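Local structure of nucleotidyltransferase-like protein (Exiguobacterium sibiricum, 3C18) at the interface of chains A and B. The protein probably transfers nucleotidyl groups and carries a substrate-binding domain and a helix-turn-helix domain. Sequence-based numbering; all coordinates share one arbitrary frame. Chains: chain A/B, Nucleotidyltransferase-like protein.

The interface of chains A and B. Residues chain A 154, 158, 177, 191; chain B 147-148, 150-151.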
ATOM      1  N   HIS A 154      15.616  -4.126   5.324  1.00 27.33           N
ATOM      2  CA  HIS A 154      15.862  -2.785   4.759  1.00 24.66           C
ATOM      3  C   HIS A 154      14.582  -1.962   4.858  1.00 26.26           C
ATOM      4  O   HIS A 154      14.572  -0.818   5.291  1.00 28.69           O
ATOM      5  CB  HIS A 154      16.353  -2.904   3.309  1.00 28.89           C
ATOM      6  CG  HIS A 154      16.503  -1.595   2.621  1.00 33.72           C
ATOM      7  ND1 HIS A 154      15.439  -0.937   2.050  1.00 39.90           N
ATOM      8  CD2 HIS A 154      17.585  -0.802   2.430  1.00 30.93           C
ATOM      9  CE1 HIS A 154      15.852   0.213   1.555  1.00 39.18           C
ATOM     10  NE2 HIS A 154      17.151   0.313   1.757  1.00 39.83           N
ATOM     11  N   HIS A 158      13.562   1.472   7.049  1.00 29.25           N
ATOM     12  CA  HIS A 158      12.956   2.650   6.421  1.00 29.14           C
ATOM     13  C   HIS A 158      11.734   3.074   7.256  1.00 26.89           C
ATOM     14  O   HIS A 158      11.532   4.233   7.542  1.00 28.39           O
ATOM     15  CB  HIS A 158      12.537   2.364   4.981  1.00 27.81           C
ATOM     16  CG  HIS A 158      12.149   3.589   4.230  1.00 32.69           C
ATOM     17  ND1 HIS A 158      10.923   3.741   3.629  1.00 44.44           N
ATOM     18  CD2 HIS A 158      12.823   4.743   4.020  1.00 36.30           C
ATOM     19  CE1 HIS A 158      10.865   4.935   3.065  1.00 44.83           C
ATOM     20  NE2 HIS A 158      12.008   5.560   3.282  1.00 38.51           N
ATOM     21  N   TRP A 177      16.004   9.796   5.354  1.00 38.31           N
ATOM     22  CA  TRP A 177      17.321   9.502   5.996  1.00 36.14           C
ATOM     23  C   TRP A 177      18.054  10.772   6.386  1.00 38.71           C
ATOM     24  O   TRP A 177      18.797  10.820   7.369  1.00 31.62           O
ATOM     25  CB  TRP A 177      18.234   8.599   5.135  1.00 34.62           C
ATOM     26  CG  TRP A 177      17.750   7.197   5.142  1.00 32.46           C
ATOM     27  CD1 TRP A 177      17.232   6.503   4.101  1.00 34.24           C
ATOM     28  CD2 TRP A 177      17.630   6.350   6.286  1.00 31.99           C
ATOM     29  NE1 TRP A 177      16.815   5.262   4.514  1.00 37.37           N
ATOM     30  CE2 TRP A 177      17.054   5.137   5.854  1.00 31.70           C
ATOM     31  CE3 TRP A 177      17.952   6.497   7.631  1.00 33.43           C
ATOM     32  CZ2 TRP A 177      16.807   4.073   6.718  1.00 30.19           C
ATOM     33  CZ3 TRP A 177      17.707   5.424   8.497  1.00 31.02           C
ATOM     34  CH2 TRP A 177      17.137   4.239   8.036  1.00 31.33           C
ATOM     35  N   TYR A 191      21.365   1.973  10.035  1.00 34.07           N
ATOM     36  CA  TYR A 191      21.167   1.832   8.568  1.00 34.33           C
ATOM     37  C   TYR A 191      22.491   1.911   7.836  1.00 37.15           C
ATOM     38  O   TYR A 191      22.775   1.160   6.913  1.00 34.54           O
ATOM     39  CB  TYR A 191      20.207   2.904   8.059  1.00 37.55           C
ATOM     40  CG  TYR A 191      19.964   2.912   6.572  1.00 35.51           C
ATOM     41  CD1 TYR A 191      19.236   1.908   5.954  1.00 38.10           C
ATOM     42  CD2 TYR A 191      20.437   3.949   5.791  1.00 37.27           C
ATOM     43  CE1 TYR A 191      19.000   1.944   4.606  1.00 42.33           C
ATOM     44  CE2 TYR A 191      20.219   3.980   4.427  1.00 37.63           C
ATOM     45  CZ  TYR A 191      19.506   2.991   3.842  1.00 37.65           C
ATOM     46  OH  TYR A 191      19.278   3.055   2.480  1.00 38.54           O
TER
ATOM     47  N   TYR B 147      21.572   7.980   0.423  1.00 39.86           N
ATOM     48  CA  TYR B 147      20.955   7.029   1.368  1.00 36.14           C
ATOM     49  C   TYR B 147      19.495   6.838   1.023  1.00 33.92           C
ATOM     50  O   TYR B 147      18.954   5.757   1.144  1.00 32.73           O
ATOM     51  CB  TYR B 147      21.105   7.479   2.818  1.00 38.49           C
ATOM     52  CG  TYR B 147      22.478   7.251   3.384  1.00 42.49           C
ATOM     53  CD1 TYR B 147      23.574   7.092   2.559  1.00 44.43           C
ATOM     54  CD2 TYR B 147      22.696   7.278   4.754  1.00 49.69           C
ATOM     55  CE1 TYR B 147      24.831   6.910   3.075  1.00 44.00           C
ATOM     56  CE2 TYR B 147      23.964   7.110   5.278  1.00 47.25           C
ATOM     57  CZ  TYR B 147      25.021   6.917   4.441  1.00 45.98           C
ATOM     58  OH  TYR B 147      26.278   6.743   4.975  1.00 49.01           O
ATOM     59  N   ASP B 148      18.882   7.917   0.564  1.00 30.44           N
ATOM     60  CA  ASP B 148      17.486   7.920   0.195  1.00 32.53           C
ATOM     61  C   ASP B 148      17.307   7.362  -1.216  1.00 34.02           C
ATOM     62  O   ASP B 148      16.331   6.687  -1.529  1.00 35.35           O
ATOM     63  CB  ASP B 148      16.894   9.314   0.349  1.00 31.12           C
ATOM     64  CG  ASP B 148      16.694   9.676   1.807  1.00 39.99           C
ATOM     65  OD1 ASP B 148      15.801   9.060   2.440  1.00 40.78           O
ATOM     66  OD2 ASP B 148      17.417  10.563   2.315  1.00 46.15           O
ATOM     67  N   TYR B 150      19.221   5.029  -2.375  1.00 34.23           N
ATOM     68  CA  TYR B 150      19.468   3.596  -2.221  1.00 35.37           C
ATOM     69  C   TYR B 150      18.179   2.889  -1.857  1.00 36.15           C
ATOM     70  O   TYR B 150      17.936   1.771  -2.257  1.00 35.24           O
ATOM     71  CB  TYR B 150      20.557   3.322  -1.181  1.00 37.08           C
ATOM     72  CG  TYR B 150      20.927   1.866  -1.002  1.00 32.39           C
ATOM     73  CD1 TYR B 150      20.150   1.018  -0.232  1.00 38.40           C
ATOM     74  CD2 TYR B 150      22.096   1.364  -1.531  1.00 37.70           C
ATOM     75  CE1 TYR B 150      20.523  -0.314  -0.030  1.00 35.59           C
ATOM     76  CE2 TYR B 150      22.465   0.044  -1.345  1.00 38.05           C
ATOM     77  CZ  TYR B 150      21.672  -0.792  -0.606  1.00 33.36           C
ATOM     78  OH  TYR B 150      22.044  -2.101  -0.412  1.00 38.68           O
ATOM     79  N   THR B 151      17.311   3.606  -1.174  1.00 37.68           N
ATOM     80  CA  THR B 151      16.056   3.056  -0.705  1.00 36.82           C
ATOM     81  C   THR B 151      15.145   2.767  -1.871  1.00 37.61           C
ATOM     82  O   THR B 151      14.505   1.732  -1.942  1.00 37.62           O
ATOM     83  CB  THR B 151      15.339   4.040   0.259  1.00 38.17           C
ATOM     84  OG1 THR B 151      16.088   4.145   1.478  1.00 44.43           O
ATOM     85  CG2 THR B 151      13.941   3.541   0.581  1.00 40.39           C
TER
HETATM   86  O   HOH W   1      14.084   7.168   1.733  1.00 43.20           O
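B:Thr151 packs against A:His154, A:His158 and A:Trp177, a compact example of how one short side chain can serve polar and apolar neighbours at once. The setting is a two-fold symmetric interface in which the first turns of B helix 146-167 lie against A helices 146-167, 176-183 and 185-195; whether the dimer forms in solution the structure alone does not show. With OG1 anti to the carbonyl carbon (chi1 -68°), the methyl CG2 is left facing the A:His158 imidazole, over one face, offset toward its rim and 3.9 Å from the ring centroid. The hydroxyl, on the other branch, lies in the plane of the A:Trp177 indole at its edge, where NE1 gives OG1 a weak hydrogen bond. A:Tyr191 packs on that indole, its CD2 lying over the centre of the ring system, 3.5 Å above the indole plane. A:Tyr191 reaches past B:Tyr147, the two side chains running in opposite directions, and its phenol OH donates to B:Tyr147 O over 3.0 Å, in the carbonyl plane and on a lone pair. A:His154 CD2 lies in the plane of the B:Tyr150 ring at its edge, 3.9 Å from CE1. At the start of helix 176-183, the backbone N of A:Trp177 points almost straight (173° at H) at the syn lone pair of B:Asp148 OD1. The same carboxylate oxygen is 2.7 Å from water 1, which is in turn 3.0 Å from A:His158 NE2.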